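Local coordinates for protein dTDP-4-dehydrorhamnose 3,5-epimerase (Sulfolobus tokodaii, PDB 2B9U) that probably catalyses the epimerisation at C3' and C5' of a dTDP-4-keto-6-deoxyglucose intermediate on the pathway to dTDP-L-rhamnose, at residues A[80-85]-A[116-121]. Residues are numbered along the deposited sequence; the frame is centred on the assembly and turned at random.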
loop_
_atom_site.group_PDB
_atom_site.type_symbol
_atom_site.label_atom_id
_atom_site.label_comp_id
_atom_site.label_asym_id
_atom_site.label_seq_id
_atom_site.Cartn_x
_atom_site.Cartn_y
_atom_site.Cartn_z
ATOM N N ILE A 80 -8.485 12.478 -5.701
ATOM C CA ILE A 80 -7.475 13.536 -5.757
ATOM C C ILE A 80 -7.233 13.987 -7.204
ATOM O O ILE A 80 -7.450 13.217 -8.138
ATOM C CB ILE A 80 -6.122 13.107 -5.101
ATOM C CG1 ILE A 80 -5.377 12.088 -5.991
ATOM C CG2 ILE A 80 -6.348 12.599 -3.679
ATOM C CD1 ILE A 80 -3.916 11.835 -5.571
ATOM N N LEU A 81 -6.804 15.233 -7.380
ATOM C CA LEU A 81 -6.259 15.663 -8.655
ATOM C C LEU A 81 -4.760 15.607 -8.470
ATOM O O LEU A 81 -4.194 16.417 -7.759
ATOM C CB LEU A 81 -6.692 17.091 -9.028
ATOM C CG LEU A 81 -6.085 17.649 -10.340
ATOM C CD1 LEU A 81 -6.489 16.795 -11.553
ATOM C CD2 LEU A 81 -6.474 19.119 -10.541
ATOM N N ASP A 82 -4.137 14.636 -9.111
ATOM C CA ASP A 82 -2.729 14.377 -8.959
ATOM C C ASP A 82 -1.926 15.017 -10.088
ATOM O O ASP A 82 -2.346 14.985 -11.248
ATOM C CB ASP A 82 -2.497 12.878 -8.961
ATOM C CG ASP A 82 -1.211 12.517 -8.320
ATOM O OD1 ASP A 82 -1.042 12.880 -7.141
ATOM O OD2 ASP A 82 -0.367 11.908 -8.998
ATOM N N VAL A 83 -0.784 15.609 -9.745
ATOM C CA VAL A 83 0.013 16.358 -10.718
ATOM C C VAL A 83 1.493 15.971 -10.623
ATOM O O VAL A 83 2.011 15.736 -9.522
ATOM C CB VAL A 83 -0.126 17.896 -10.509
ATOM C CG1 VAL A 83 0.647 18.658 -11.562
ATOM C CG2 VAL A 83 -1.590 18.320 -10.515
ATOM N N ALA A 84 2.154 15.879 -11.781
ATOM C CA ALA A 84 3.605 15.677 -11.876
ATOM C C ALA A 84 4.181 16.748 -12.781
ATOM O O ALA A 84 3.693 16.924 -13.886
ATOM C CB ALA A 84 3.896 14.325 -12.458
ATOM N N VAL A 85 5.234 17.426 -12.335
ATOM C CA VAL A 85 5.812 18.550 -13.075
ATOM C C VAL A 85 7.266 18.251 -13.431
ATOM O O VAL A 85 8.066 17.954 -12.534
ATOM C CB VAL A 85 5.747 19.872 -12.248
ATOM C CG1 VAL A 85 6.345 21.037 -13.039
ATOM C CG2 VAL A 85 4.299 20.199 -11.846
ATOM N N PHE A 116 10.686 14.618 -11.558
ATOM C CA PHE A 116 9.404 15.335 -11.472
ATOM C C PHE A 116 9.089 15.780 -10.058
ATOM O O PHE A 116 9.468 15.118 -9.104
ATOM C CB PHE A 116 8.238 14.447 -11.944
ATOM C CG PHE A 116 8.211 14.211 -13.422
ATOM C CD1 PHE A 116 9.035 13.248 -14.000
ATOM C CD2 PHE A 116 7.353 14.947 -14.238
ATOM C CE1 PHE A 116 9.016 13.041 -15.381
ATOM C CE2 PHE A 116 7.317 14.741 -15.615
ATOM C CZ PHE A 116 8.145 13.788 -16.187
ATOM N N ALA A 117 8.362 16.892 -9.936
ATOM C CA ALA A 117 7.787 17.303 -8.667
ATOM C C ALA A 117 6.324 16.852 -8.585
ATOM O O ALA A 117 5.543 17.125 -9.492
ATOM C CB ALA A 117 7.876 18.823 -8.514
ATOM N N HIS A 118 5.956 16.196 -7.484
ATOM C CA HIS A 118 4.607 15.640 -7.328
ATOM C C HIS A 118 3.730 16.405 -6.324
ATOM O O HIS A 118 4.156 16.753 -5.243
ATOM C CB HIS A 118 4.675 14.138 -6.962
ATOM C CG HIS A 118 3.386 13.584 -6.421
ATOM N ND1 HIS A 118 3.257 13.129 -5.129
ATOM C CD2 HIS A 118 2.165 13.449 -6.987
ATOM C CE1 HIS A 118 2.015 12.733 -4.920
ATOM N NE2 HIS A 118 1.333 12.913 -6.034
ATOM N N GLY A 119 2.483 16.634 -6.682
ATOM C CA GLY A 119 1.540 17.175 -5.728
ATOM C C GLY A 119 0.139 16.738 -6.069
ATOM O O GLY A 119 -0.092 16.140 -7.120
ATOM N N PHE A 120 -0.793 17.025 -5.168
ATOM C CA PHE A 120 -2.206 16.797 -5.439
ATOM C C PHE A 120 -3.065 17.706 -4.586
ATOM O O PHE A 120 -2.615 18.192 -3.548
ATOM C CB PHE A 120 -2.612 15.329 -5.205
ATOM C CG PHE A 120 -2.460 14.862 -3.774
ATOM C CD1 PHE A 120 -3.501 15.013 -2.854
ATOM C CD2 PHE A 120 -1.291 14.241 -3.356
ATOM C CE1 PHE A 120 -3.374 14.564 -1.553
ATOM C CE2 PHE A 120 -1.156 13.790 -2.039
ATOM C CZ PHE A 120 -2.186 13.948 -1.141
ATOM N N GLN A 121 -4.295 17.928 -5.040
ATOM C CA GLN A 121 -5.349 18.424 -4.175
ATOM C C GLN A 121 -6.387 17.332 -3.894
ATOM O O GLN A 121 -6.841 16.628 -4.811
ATOM C CB GLN A 121 -6.023 19.673 -4.745
ATOM C CG GLN A 121 -7.055 20.273 -3.779
ATOM C CD GLN A 121 -7.579 21.614 -4.224
ATOM O OE1 GLN A 121 -7.977 21.795 -5.377
ATOM N NE2 GLN A 121 -7.602 22.561 -3.306
#
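Leu81, Val83 and Val85 pair with Gln121, Gly119 and Ala117 as antiparallel neighbours inside the five-stranded sheet of the jelly-roll-like cupin barrel. Each pair exchanges two backbone hydrogen bonds, six in all, and the N-to-C directions of the two short segments make 163°, close to antiparallel; the Val83 N to Gly119 O bond is 2.8 Å long. Backbone bonds between Asp82 and Ala100 of strand 97-103, and between His118 and His61 of strand 57-63, place both strands in the sheet's interior.

Of the two faces, the one bearing Asp82, Ala84, His118 and Phe120 turns toward strands 109-112 and 126-133, where Asp82 and His118 both touch Ile112. At the two ends of the pairing, Ile80 CD1 packs 3.7 Å from Phe120 CB and Ala84 CB lies 3.9 Å from Phe116 CD2. Between them, Asp82 CG stands anti to its backbone N (chi1 -159°), which carries the carboxylate across to the His118 ring. An alanine in place of Asp82 would probably leave His118 NE2 without this buried acceptor and the imidazole freer to turn. The bond itself is short: His118 NE2 donates to the syn lone pair of Asp82 OD1 at 2.6 Å, the oxygen lying almost in the ring plane although the carboxylate is turned 52° from it.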